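Putative uncharacterized protein (Mycobacterium smegmatis, PDB 3UID) is probably the toxin of a type II toxin-antitoxin system, built as a single AHSA1-like domain of the SRPBCC (Bet v 1-like) superfamily. Local coordinates at residues L13-T18 with M142-G147; Q30-A33 with Q37-K40; E39-P44 with D156-A161; T63-G68 with K73-W78; N103-V108 with L136-D141. One frame throughout, in Å; residues are numbered along the deposited sequence. Where two conformers were deposited one is given.

All five contacts belong to one helix-grip domain, and their chemistry changes with their place in it. Contact 4 is the one strand-to-strand contact: a hairpin ladder of backbone hydrogen bonds flanked by aromatic rings. Contacts 1 and 3 both use helix 144-158, its start against strand 14-21 and its far end against helix 35-42, and both rest on aliphatic packing. Contact 2, the buried junction of the two short helices, adds glutamine and carbonyl groups to that packing, shares helix 35-42 with contact 3 and touches it through Ile31. Contact 5 lies nearer the surface, where a loop leans on helix 133-141; that helix also touches contact 1. Trp42 links contact 3 to the hairpin of contact 4.

Contact 1: residues L13-T18 with M142-G147; sequences LTLTIT and MGVIEG
Leu15 and Ile17 of strand 14-21 pack against Val144 and Ile145 in the first turn of helix 144-158, part of the helix-grip arrangement of the Bet v 1-like fold, in which a long C-terminal helix lies along the concave side of a curved antiparallel sheet. The touching groups are all aliphatic. A single methyl of Leu15 serves two partners: CD2 meets Val144 CG1 tip to tip at 3.7 Å, and the same CD2 lies 4.0 Å from Ile145 CG1, where the two chains pass at a slant. Further along the strand, Ile17 CD1 approaches Ile145 CG2 more loosely, at 4.2 Å. Ile145 reaches both strand residues because its branches diverge at CB: with chi1 at -59°, CG1 stands beside the backbone N and is spent on Leu15, whereas CG2 is left for Ile17.

Around these side chains, Leu140 of the preceding helix and Val6 of strand 3-9 touch both Leu15 and Ile145, and Ile17 continues onto Ala148 and Ile152 a turn or two along the helix. Backbone bonds to Gly128 and Tyr126 hold the strand in the sheet. Gly143 makes the turn into the helix: its positive phi (96°) belongs to a Schellman motif after helix 133-141, and it is also the N-cap of the next helix, its carbonyl O accepting from Gly147 N at 3.2 Å.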
# COMPACT_ATOMS: atom_id res chain seq x y z
N LEU A 13 17.13 2.08 6.05
CA LEU A 13 15.90 2.73 6.50
C LEU A 13 14.72 2.30 5.63
O LEU A 13 13.87 3.12 5.27
CB LEU A 13 16.04 4.25 6.48
CG LEU A 13 17.19 4.81 7.31
CD1 LEU A 13 17.25 6.32 7.17
CD2 LEU A 13 17.06 4.40 8.77
N THR A 14 14.67 1.01 5.31
CA THR A 14 13.58 0.49 4.49
C THR A 14 12.71 -0.51 5.24
O THR A 14 13.19 -1.25 6.10
CB THR A 14 14.07 -0.17 3.18
OG1 THR A 14 15.02 -1.20 3.47
CG2 THR A 14 14.70 0.87 2.27
N LEU A 15 11.43 -0.49 4.91
CA LEU A 15 10.51 -1.56 5.31
C LEU A 15 9.98 -2.22 4.05
O LEU A 15 9.33 -1.58 3.22
CB LEU A 15 9.36 -1.01 6.15
CG LEU A 15 8.24 -2.02 6.44
CD1 LEU A 15 8.75 -3.16 7.31
CD2 LEU A 15 7.07 -1.33 7.11
N THR A 16 10.31 -3.50 3.88
CA THR A 16 9.92 -4.24 2.69
C THR A 16 8.97 -5.36 3.06
O THR A 16 9.26 -6.17 3.95
CB THR A 16 11.16 -4.81 1.97
OG1 THR A 16 12.01 -3.72 1.58
CG2 THR A 16 10.75 -5.56 0.73
N ILE A 17 7.81 -5.37 2.42
CA ILE A 17 6.86 -6.45 2.59
C ILE A 17 6.76 -7.20 1.26
O ILE A 17 6.65 -6.60 0.19
CB ILE A 17 5.50 -5.92 3.04
CG1 ILE A 17 5.66 -5.20 4.38
CG2 ILE A 17 4.50 -7.06 3.13
CD1 ILE A 17 4.37 -4.90 5.09
N THR A 18 6.86 -8.52 1.33
CA THR A 18 6.76 -9.35 0.15
C THR A 18 5.51 -10.21 0.27
O THR A 18 5.18 -10.70 1.35
CB THR A 18 8.01 -10.25 -0.00
OG1 THR A 18 9.19 -9.44 0.03
CG2 THR A 18 7.97 -11.03 -1.31
N MET A 142 2.59 2.96 14.54
CA MET A 142 1.23 3.28 14.13
C MET A 142 0.50 2.07 13.55
O MET A 142 -0.71 2.13 13.29
CB MET A 142 1.23 4.41 13.09
CG MET A 142 1.56 5.78 13.67
SD MET A 142 1.92 6.97 12.36
CE MET A 142 0.65 6.54 11.17
N GLY A 143 1.23 0.99 13.33
CA GLY A 143 0.63 -0.24 12.84
C GLY A 143 0.71 -0.45 11.34
O GLY A 143 -0.10 -1.19 10.79
N VAL A 144 1.67 0.20 10.68
CA VAL A 144 1.79 0.10 9.23
C VAL A 144 1.79 -1.35 8.72
O VAL A 144 1.16 -1.66 7.71
CB VAL A 144 3.05 0.85 8.69
CG1 VAL A 144 4.32 0.12 9.08
CG2 VAL A 144 2.97 1.01 7.19
N ILE A 145 2.49 -2.24 9.43
CA ILE A 145 2.59 -3.62 8.93
C ILE A 145 1.24 -4.36 9.00
O ILE A 145 0.91 -5.13 8.10
CB ILE A 145 3.69 -4.43 9.66
CG1 ILE A 145 5.06 -3.77 9.49
CG2 ILE A 145 3.69 -5.88 9.14
CD1 ILE A 145 6.14 -4.33 10.41
N GLU A 146 0.49 -4.14 10.08
CA GLU A 146 -0.84 -4.74 10.22
C GLU A 146 -1.75 -4.35 9.06
O GLU A 146 -2.45 -5.18 8.50
CB GLU A 146 -1.50 -4.28 11.52
CG GLU A 146 -0.82 -4.72 12.78
CD GLU A 146 -1.30 -3.94 13.99
OE1 GLU A 146 -0.48 -3.18 14.57
OE2 GLU A 146 -2.48 -4.08 14.36
N GLY A 147 -1.75 -3.06 8.74
CA GLY A 147 -2.57 -2.55 7.66
C GLY A 147 -2.14 -3.15 6.32
O GLY A 147 -2.98 -3.54 5.51

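Contact 2: residues Q30-A33 with Q37-K40; sequences QIYA and QLEK
Tyr32 and Leu38 make the apolar part of this junction between helices 25-33 and 35-42. Leu38 CD1 comes to 3.6 Å from Tyr32 CD1, approaching the ring obliquely, and the two side chains cross at roughly a right angle. With chi1 at -170°, Leu38 swings CG and its methyls toward the first helix. On the Tyr32 side, Ile31 CG2 sits 4.0 Å above one face of the ring near its rim, so the ring is packed by its own neighbour as well as by Leu38.

Only Asp34 separates the two short helices, which bridge strands 14-21 and 50-54 of the helix-grip fold and pack against the far end of helix 144-158; Ile31 and Tyr32 both touch Ile155 of that helix.

The polar groups that meet across the junction approach without bonding. Ile31 O lies 3.1 Å from Leu38 N, but the angle is too poor for a hydrogen bond, and Leu38 CB packs against the same oxygen at 3.4 Å. Gln37 runs extended beyond CG beside the end of the first helix, its carboxamide carbon CD 3.7 Å from Gln30 O. Its OE1 lies 3.9 Å from Ile31 CD1, with the two side chains nearly perpendicular.

True hydrogen bonds fix these polar ends from outside. Gln37 OE1 takes one from Arg27 NH1, and its NE2 gives one to Asp34 OD2, so both ends of the amide are held and its rotation is set. Tyr32 OH is bonded to Tyr126 OH in the sheet.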
# COMPACT_ATOMS: atom_id res chain seq x y z
N GLN A 30 -4.28 -4.36 -11.66
CA GLN A 30 -5.61 -3.74 -11.65
C GLN A 30 -6.17 -3.47 -10.26
O GLN A 30 -7.08 -2.64 -10.11
CB GLN A 30 -6.59 -4.58 -12.48
CG GLN A 30 -6.26 -4.62 -13.96
CD GLN A 30 -6.26 -3.24 -14.62
OE1 GLN A 30 -6.99 -2.34 -14.19
NE2 GLN A 30 -5.43 -3.07 -15.63
N ILE A 31 -5.66 -4.18 -9.26
CA ILE A 31 -5.99 -3.87 -7.86
C ILE A 31 -5.64 -2.41 -7.55
O ILE A 31 -6.40 -1.71 -6.86
CB ILE A 31 -5.24 -4.80 -6.88
CG1 ILE A 31 -5.65 -6.27 -7.05
CG2 ILE A 31 -5.43 -4.33 -5.42
CD1 ILE A 31 -7.03 -6.59 -6.53
N TYR A 32 -4.49 -1.96 -8.05
CA TYR A 32 -3.99 -0.61 -7.79
C TYR A 32 -4.46 0.40 -8.82
O TYR A 32 -4.60 1.58 -8.51
CB TYR A 32 -2.46 -0.64 -7.68
CG TYR A 32 -2.05 -1.54 -6.55
CD1 TYR A 32 -2.04 -1.07 -5.25
CD2 TYR A 32 -1.77 -2.88 -6.78
CE1 TYR A 32 -1.72 -1.92 -4.19
CE2 TYR A 32 -1.44 -3.74 -5.73
CZ TYR A 32 -1.41 -3.24 -4.45
OH TYR A 32 -1.10 -4.09 -3.41
N ALA A 33 -4.72 -0.07 -10.04
CA ALA A 33 -5.12 0.81 -11.13
C ALA A 33 -6.59 1.19 -11.08
O ALA A 33 -6.98 2.24 -11.60
CB ALA A 33 -4.78 0.16 -12.47
N GLN A 37 -11.24 -1.15 -6.62
CA GLN A 37 -10.60 -2.37 -6.13
C GLN A 37 -9.59 -2.07 -5.02
O GLN A 37 -9.49 -2.80 -4.03
CB GLN A 37 -9.94 -3.13 -7.28
CG GLN A 37 -10.94 -3.57 -8.34
CD GLN A 37 -10.29 -4.37 -9.44
OE1 GLN A 37 -9.51 -5.28 -9.17
NE2 GLN A 37 -10.60 -4.03 -10.67
N LEU A 38 -8.86 -0.98 -5.19
CA LEU A 38 -7.93 -0.54 -4.16
C LEU A 38 -8.69 -0.26 -2.86
O LEU A 38 -8.28 -0.70 -1.78
CB LEU A 38 -7.20 0.73 -4.63
CG LEU A 38 -6.03 1.16 -3.75
CD1 LEU A 38 -5.06 -0.00 -3.52
CD2 LEU A 38 -5.35 2.32 -4.42
N GLU A 39 -9.82 0.42 -2.96
CA GLU A 39 -10.66 0.73 -1.81
C GLU A 39 -11.15 -0.55 -1.13
O GLU A 39 -11.29 -0.62 0.08
CB GLU A 39 -11.85 1.59 -2.24
CG GLU A 39 -12.78 1.97 -1.09
CD GLU A 39 -13.89 2.91 -1.50
OE1 GLU A 39 -13.60 4.04 -1.96
OE2 GLU A 39 -15.07 2.51 -1.37
N LYS A 40 -11.47 -1.55 -1.95
CA LYS A 40 -11.97 -2.82 -1.45
C LYS A 40 -10.93 -3.52 -0.58
O LYS A 40 -11.22 -3.96 0.53
CB LYS A 40 -12.39 -3.71 -2.62
CG LYS A 40 -12.83 -5.12 -2.21
CD LYS A 40 -14.13 -5.11 -1.39
CE LYS A 40 -14.62 -6.54 -1.15
NZ LYS A 40 -15.93 -6.56 -0.44

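Contact 3: residues E39-P44 with D156-A161; sequences EKVWGP and DALLTA
A helix-to-helix contact joins Lys40 and Val41 of the short helix 35-42 to Leu158 at the C-terminal end of the long helix 144-158. Leu158 does all the touching on its side and splits its two methyls between the neighbours. CD1 presses on Val41 CG1 at 3.4 Å, tighter than ordinary van der Waals contact between carbons, with the two side chains crossing at about a right angle. CD2 instead reaches Lys40 CG at 4.0 Å, so the lysine contributes a methylene near the base of its chain.

Leu158 CG is anti to the carbonyl carbon (chi1 -64°), and from there the fork projects toward the short helix. In Lys40 it is chi1, at 175°, that brings CG to the leucine methyl; the bend at chi2, 67°, only steers CD and the atoms beyond it onto another course.

The contact continues beyond these three residues. Ile31 of helix 25-33 touches both Val41 and Leu158, making a three-helix cluster, and Ile155, one turn earlier on the long helix, also packs on Val41. Pro44, in the loop after helix 35-42, rests on Ser150 and Gln154; on the sheet side Asp156 and Leu159 touch Phe21 of strand 14-21.

Backbone turns shape each segment: Gly43 N bonds to Lys40 O at 3.2 Å, and Leu159 N to Asp156 O at 3.1 Å. Two short helices packed against the C-terminal part of the long helix are characteristic of the helix-grip fold of the SRPBCC superfamily.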
# COMPACT_ATOMS: atom_id res chain seq x y z
N GLU A 39 -9.82 0.42 -2.96
CA GLU A 39 -10.66 0.73 -1.81
C GLU A 39 -11.15 -0.55 -1.13
O GLU A 39 -11.29 -0.62 0.08
CB GLU A 39 -11.85 1.59 -2.24
CG GLU A 39 -12.78 1.97 -1.09
CD GLU A 39 -13.89 2.91 -1.50
OE1 GLU A 39 -13.60 4.04 -1.96
OE2 GLU A 39 -15.07 2.51 -1.37
N LYS A 40 -11.47 -1.55 -1.95
CA LYS A 40 -11.97 -2.82 -1.45
C LYS A 40 -10.93 -3.52 -0.58
O LYS A 40 -11.22 -3.96 0.53
CB LYS A 40 -12.39 -3.71 -2.62
CG LYS A 40 -12.83 -5.12 -2.21
CD LYS A 40 -14.13 -5.11 -1.39
CE LYS A 40 -14.62 -6.54 -1.15
NZ LYS A 40 -15.93 -6.56 -0.44
N VAL A 41 -9.71 -3.64 -1.09
CA VAL A 41 -8.69 -4.39 -0.37
C VAL A 41 -8.17 -3.62 0.86
O VAL A 41 -7.72 -4.23 1.84
CB VAL A 41 -7.54 -4.86 -1.29
CG1 VAL A 41 -8.11 -5.78 -2.38
CG2 VAL A 41 -6.78 -3.68 -1.91
N TRP A 42 -8.26 -2.30 0.80
CA TRP A 42 -7.87 -1.45 1.92
C TRP A 42 -8.96 -1.36 2.99
O TRP A 42 -8.68 -0.94 4.12
CB TRP A 42 -7.56 -0.04 1.43
CG TRP A 42 -6.22 0.15 0.83
CD1 TRP A 42 -5.21 -0.77 0.76
CD2 TRP A 42 -5.73 1.34 0.21
NE1 TRP A 42 -4.12 -0.22 0.13
CE2 TRP A 42 -4.41 1.07 -0.21
CE3 TRP A 42 -6.26 2.61 -0.01
CZ2 TRP A 42 -3.62 2.03 -0.85
CZ3 TRP A 42 -5.47 3.56 -0.66
CH2 TRP A 42 -4.17 3.26 -1.06
N GLY A 43 -10.18 -1.75 2.63
CA GLY A 43 -11.34 -1.61 3.50
C GLY A 43 -12.18 -2.86 3.69
O GLY A 43 -13.31 -2.94 3.18
N PRO A 44 -11.67 -3.83 4.46
CA PRO A 44 -12.52 -4.93 4.92
C PRO A 44 -13.64 -4.37 5.81
O PRO A 44 -13.58 -3.20 6.21
CB PRO A 44 -11.55 -5.81 5.72
CG PRO A 44 -10.50 -4.87 6.19
CD PRO A 44 -10.38 -3.78 5.17
N ASP A 156 -5.80 -11.55 -1.60
CA ASP A 156 -5.96 -13.01 -1.69
C ASP A 156 -7.44 -13.39 -1.87
O ASP A 156 -7.79 -14.21 -2.72
CB ASP A 156 -5.44 -13.74 -0.45
CG ASP A 156 -3.92 -13.73 -0.33
OD1 ASP A 156 -3.43 -13.81 0.82
OD2 ASP A 156 -3.23 -13.68 -1.35
N ALA A 157 -8.30 -12.80 -1.04
CA ALA A 157 -9.71 -13.18 -1.03
C ALA A 157 -10.40 -12.87 -2.36
O ALA A 157 -11.29 -13.61 -2.78
CB ALA A 157 -10.44 -12.50 0.11
N LEU A 158 -9.97 -11.80 -3.01
CA LEU A 158 -10.56 -11.39 -4.28
C LEU A 158 -10.21 -12.34 -5.42
O LEU A 158 -10.90 -12.36 -6.43
CB LEU A 158 -10.08 -10.00 -4.70
CG LEU A 158 -10.46 -8.79 -3.84
CD1 LEU A 158 -10.07 -7.54 -4.58
CD2 LEU A 158 -11.94 -8.77 -3.51
N LEU A 159 -9.12 -13.09 -5.26
CA LEU A 159 -8.58 -13.90 -6.35
C LEU A 159 -9.21 -15.29 -6.52
O LEU A 159 -8.83 -16.06 -7.42
CB LEU A 159 -7.06 -14.05 -6.17
CG LEU A 159 -6.25 -12.75 -6.07
CD1 LEU A 159 -4.75 -13.06 -5.94
CD2 LEU A 159 -6.52 -11.85 -7.27
N THR A 160 -10.15 -15.64 -5.65
CA THR A 160 -10.84 -16.92 -5.76
C THR A 160 -12.35 -16.73 -5.63
O THR A 160 -12.81 -15.88 -4.87
CB THR A 160 -10.37 -17.92 -4.69
OG1 THR A 160 -11.15 -19.12 -4.81
CG2 THR A 160 -10.53 -17.32 -3.31
N ALA A 161 -13.10 -17.52 -6.38
CA ALA A 161 -14.56 -17.46 -6.32
C ALA A 161 -15.10 -18.31 -5.18
O ALA A 161 -16.31 -18.31 -4.92
CB ALA A 161 -15.16 -17.90 -7.64

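Contact 4: residues T63-G68 with K73-W78; sequences TYFMTG and KYAGYW
Tyr64 pairs with Gly76, and Met66 with Tyr74, through two rings of backbone hydrogen bonds that zip strands 61-67 and 73-84 into an antiparallel beta hairpin. Tyr64 N gives to Gly76 O at 3.0 Å, and Gly76 N gives back to Tyr64 O; at the second pair, Met66 N bonds to Tyr74 O, the straightest of the four at 168°, while Tyr74 N returns to Met66 O at 2.9 Å. Thr63, Phe65 and Thr67 form the non-hydrogen-bonded pairs with Tyr77, Ala75 and Lys73.

On the Phe65 side of the sheet, Lys73 lies over the ring face: NZ stands 4.1 Å from the Phe65 centroid in a cation-pi contact, and also forms a salt bridge with Glu98. Ala75 CB meets the edge of the same ring, 3.7 Å from Phe65 CD1.

On the other side Tyr64 folds back over Gly76 (chi1 57°), and Gly76 CA sits 3.8 Å from the Tyr64 centroid. Having no side chain, Gly76 lets the ring lie flat there. The ring edge then points to the Trp78 face in an offset edge-to-face pair, planes at 73°. Met66 CB makes a CH-pi contact over one face of the Tyr74 ring.

Strand 50-54 flanks the hairpin at Thr63 and Phe65, strand 88-96 bonds to Ala75 and Tyr77, and Trp42 of helix 35-42 meets Tyr64 and Trp78.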
# COMPACT_ATOMS: atom_id res chain seq x y z
N THR A 63 -5.58 9.90 -3.17
CA THR A 63 -5.90 10.35 -1.80
C THR A 63 -6.88 9.38 -1.16
O THR A 63 -7.76 8.86 -1.83
CB THR A 63 -6.46 11.77 -1.77
OG1 THR A 63 -7.69 11.84 -2.52
CG2 THR A 63 -5.45 12.73 -2.38
N TYR A 64 -6.73 9.12 0.13
CA TYR A 64 -7.50 8.04 0.74
C TYR A 64 -7.77 8.24 2.23
O TYR A 64 -7.02 8.93 2.94
CB TYR A 64 -6.76 6.71 0.56
CG TYR A 64 -5.36 6.72 1.12
CD1 TYR A 64 -4.26 6.93 0.29
CD2 TYR A 64 -5.13 6.56 2.48
CE1 TYR A 64 -2.97 6.96 0.80
CE2 TYR A 64 -3.84 6.60 3.00
CZ TYR A 64 -2.77 6.79 2.14
OH TYR A 64 -1.48 6.83 2.65
N PHE A 65 -8.84 7.61 2.69
CA PHE A 65 -9.09 7.45 4.12
C PHE A 65 -8.95 5.98 4.46
O PHE A 65 -9.38 5.12 3.68
CB PHE A 65 -10.51 7.90 4.49
CG PHE A 65 -10.79 9.34 4.20
CD1 PHE A 65 -9.91 10.33 4.59
CD2 PHE A 65 -11.96 9.71 3.54
CE1 PHE A 65 -10.18 11.66 4.34
CE2 PHE A 65 -12.24 11.04 3.29
CZ PHE A 65 -11.34 12.02 3.68
N MET A 66 -8.38 5.71 5.62
CA MET A 66 -8.29 4.34 6.11
C MET A 66 -8.71 4.31 7.57
O MET A 66 -8.77 5.35 8.23
CB MET A 66 -6.87 3.80 5.98
CG MET A 66 -6.37 3.68 4.55
SD MET A 66 -4.66 3.13 4.53
CE MET A 66 -4.81 1.57 5.38
N THR A 67 -9.02 3.12 8.05
CA THR A 67 -9.31 2.91 9.46
C THR A 67 -8.13 2.17 10.09
O THR A 67 -7.84 1.05 9.70
CB THR A 67 -10.56 2.06 9.66
OG1 THR A 67 -11.67 2.70 9.02
CG2 THR A 67 -10.87 1.91 11.14
N GLY A 68 -7.45 2.82 11.03
CA GLY A 68 -6.36 2.19 11.76
C GLY A 68 -6.75 1.02 12.65
O GLY A 68 -7.93 0.74 12.87
N LYS A 73 -9.76 6.86 12.24
CA LYS A 73 -9.68 7.25 10.84
C LYS A 73 -8.41 8.04 10.64
O LYS A 73 -8.06 8.91 11.44
CB LYS A 73 -10.87 8.11 10.46
CG LYS A 73 -10.98 8.38 8.95
CD LYS A 73 -12.20 9.23 8.63
CE LYS A 73 -12.52 9.22 7.14
NZ LYS A 73 -13.85 9.86 6.89
N TYR A 74 -7.68 7.71 9.59
CA TYR A 74 -6.62 8.61 9.17
C TYR A 74 -6.65 8.82 7.67
O TYR A 74 -7.38 8.15 6.95
CB TYR A 74 -5.24 8.16 9.66
CG TYR A 74 -4.74 6.89 9.04
CD1 TYR A 74 -3.83 6.92 7.99
CD2 TYR A 74 -5.17 5.66 9.51
CE1 TYR A 74 -3.36 5.73 7.42
CE2 TYR A 74 -4.72 4.50 8.96
CZ TYR A 74 -3.82 4.53 7.92
OH TYR A 74 -3.38 3.34 7.39
N ALA A 75 -5.92 9.82 7.21
CA ALA A 75 -5.92 10.16 5.81
C ALA A 75 -4.50 10.16 5.29
O ALA A 75 -3.54 10.33 6.04
CB ALA A 75 -6.58 11.52 5.60
N GLY A 76 -4.36 9.96 4.00
CA GLY A 76 -3.05 9.92 3.41
C GLY A 76 -3.14 10.25 1.94
O GLY A 76 -4.24 10.33 1.37
N TYR A 77 -1.99 10.46 1.32
CA TYR A 77 -1.97 10.74 -0.10
C TYR A 77 -0.70 10.18 -0.72
O TYR A 77 0.33 10.08 -0.07
CB TYR A 77 -2.06 12.25 -0.37
CG TYR A 77 -0.94 13.03 0.28
CD1 TYR A 77 0.22 13.32 -0.41
CD2 TYR A 77 -1.03 13.44 1.61
CE1 TYR A 77 1.26 14.01 0.19
CE2 TYR A 77 0.00 14.12 2.21
CZ TYR A 77 1.14 14.42 1.50
OH TYR A 77 2.17 15.11 2.10
N TRP A 78 -0.82 9.81 -1.99
CA TRP A 78 0.33 9.38 -2.77
C TRP A 78 0.58 10.42 -3.86
O TRP A 78 -0.36 10.82 -4.56
CB TRP A 78 0.05 8.04 -3.44
CG TRP A 78 -0.11 6.85 -2.54
CD1 TRP A 78 0.04 6.79 -1.18
CD2 TRP A 78 -0.45 5.54 -2.96
NE1 TRP A 78 -0.17 5.51 -0.74
CE2 TRP A 78 -0.48 4.72 -1.82
CE3 TRP A 78 -0.72 4.96 -4.21
CZ2 TRP A 78 -0.80 3.36 -1.87
CZ3 TRP A 78 -1.03 3.61 -4.27
CH2 TRP A 78 -1.05 2.82 -3.11

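Contact 5: residues N103-V108 with L136-D141; sequences NTDLPV and LQQVLD
The loop between strands 88-96 and 109-118 leans on helix 133-141, at the periphery of the helix-grip fold, chiefly through Leu106 against Gln138 and Val139. Leu106 packs its two methyls against one face of the Gln138 carboxamide. On that face Leu106 CD2 lies on the oxygen side, 3.5 Å from Gln138 OE1, and Leu106 CD1 on the nitrogen side, 3.9 Å from Gln138 NE2. Gln138 gets there by leaving the helix with CG anti to the backbone N (chi1 -172°) and continuing extended, its chain running oblique to that of the leucine.

Leu106 CD1 also reaches Val139 CG2 at 4.1 Å, a loose contact. Both of these residues rest on Phe95 of strand 88-96, and Val139 touches Tyr130 and Val144 as well, so the leucine sits at the outer margin of an apolar cluster between helix and sheet.

The loop is shaped locally by an ST turn in which Leu106 N donates to Thr104 OG1 at 3.1 Å. On the helix, a further side-chain bond spans one turn: Gln137 NE2 gives to Asp141 OD1 at 3.0 Å, its N-H...O angle bent to 131° and the donor standing above the carboxylate plane.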
# COMPACT_ATOMS: atom_id res chain seq x y z
N ASN A 103 -0.73 16.74 8.40
CA ASN A 103 -1.10 17.03 9.78
C ASN A 103 -0.19 16.37 10.82
O ASN A 103 -0.57 16.25 11.99
CB ASN A 103 -2.56 16.66 10.03
CG ASN A 103 -2.79 15.17 9.98
OD1 ASN A 103 -2.02 14.43 9.38
ND2 ASN A 103 -3.88 14.71 10.61
N THR A 104 1.00 15.95 10.39
CA THR A 104 2.00 15.40 11.31
C THR A 104 3.35 16.08 11.08
O THR A 104 3.50 16.87 10.15
CB THR A 104 2.18 13.88 11.12
OG1 THR A 104 3.00 13.62 9.97
CG2 THR A 104 0.83 13.17 10.95
N ASP A 105 4.33 15.76 11.92
CA ASP A 105 5.66 16.31 11.73
C ASP A 105 6.56 15.35 10.95
O ASP A 105 7.78 15.53 10.91
CB ASP A 105 6.29 16.70 13.07
CG ASP A 105 6.49 15.51 14.00
OD1 ASP A 105 6.06 14.39 13.65
OD2 ASP A 105 7.08 15.71 15.08
N LEU A 106 5.95 14.36 10.32
CA LEU A 106 6.71 13.35 9.58
C LEU A 106 6.91 13.75 8.13
O LEU A 106 5.99 14.24 7.49
CB LEU A 106 5.98 12.01 9.63
CG LEU A 106 5.81 11.35 11.00
CD1 LEU A 106 4.87 10.15 10.89
CD2 LEU A 106 7.16 10.93 11.58
N PRO A 107 8.12 13.51 7.60
CA PRO A 107 8.34 13.69 6.16
C PRO A 107 7.69 12.56 5.38
O PRO A 107 7.32 11.54 5.98
CB PRO A 107 9.85 13.61 6.02
CG PRO A 107 10.29 12.73 7.17
CD PRO A 107 9.33 13.03 8.30
N VAL A 108 7.55 12.71 4.07
CA VAL A 108 7.02 11.62 3.26
C VAL A 108 7.99 10.44 3.23
O VAL A 108 9.18 10.59 3.49
CB VAL A 108 6.73 12.07 1.79
CG1 VAL A 108 5.70 13.20 1.77
CG2 VAL A 108 8.02 12.47 1.06
N LEU A 136 10.78 6.14 10.70
CA LEU A 136 10.37 4.77 10.43
C LEU A 136 9.80 4.12 11.69
O LEU A 136 8.78 3.45 11.64
CB LEU A 136 11.56 3.96 9.90
CG LEU A 136 11.30 2.50 9.52
CD1 LEU A 136 9.94 2.36 8.86
CD2 LEU A 136 12.40 2.00 8.60
N GLN A 137 10.46 4.34 12.82
CA GLN A 137 10.00 3.75 14.07
C GLN A 137 8.59 4.23 14.40
O GLN A 137 7.75 3.46 14.85
CB GLN A 137 10.95 4.07 15.22
CG GLN A 137 10.62 3.33 16.50
CD GLN A 137 10.52 1.84 16.28
OE1 GLN A 137 11.47 1.20 15.82
NE2 GLN A 137 9.36 1.27 16.59
N GLN A 138 8.34 5.52 14.18
CA GLN A 138 7.03 6.08 14.52
C GLN A 138 5.93 5.48 13.64
O GLN A 138 4.82 5.23 14.10
CB GLN A 138 7.04 7.60 14.42
CG GLN A 138 5.77 8.24 14.96
CD GLN A 138 5.80 9.75 14.92
OE1 GLN A 138 6.86 10.37 14.98
NE2 GLN A 138 4.62 10.37 14.82
N VAL A 139 6.25 5.26 12.36
CA VAL A 139 5.29 4.66 11.45
C VAL A 139 5.06 3.18 11.78
O VAL A 139 3.93 2.69 11.70
CB VAL A 139 5.74 4.85 9.98
CG1 VAL A 139 4.85 4.07 9.04
CG2 VAL A 139 5.73 6.34 9.64
N LEU A 140 6.12 2.48 12.18
CA LEU A 140 5.96 1.09 12.64
C LEU A 140 5.03 1.04 13.85
O LEU A 140 4.21 0.14 13.98
CB LEU A 140 7.32 0.45 12.98
CG LEU A 140 8.22 0.05 11.81
CD1 LEU A 140 9.65 -0.20 12.29
CD2 LEU A 140 7.69 -1.18 11.07
N ASP A 141 5.15 2.03 14.73
CA ASP A 141 4.35 2.03 15.94
C ASP A 141 2.87 2.33 15.68
O ASP A 141 2.01 1.98 16.49
CB ASP A 141 4.93 3.02 16.95
CG ASP A 141 6.20 2.51 17.61
OD1 ASP A 141 6.52 1.31 17.44
OD2 ASP A 141 6.88 3.30 18.30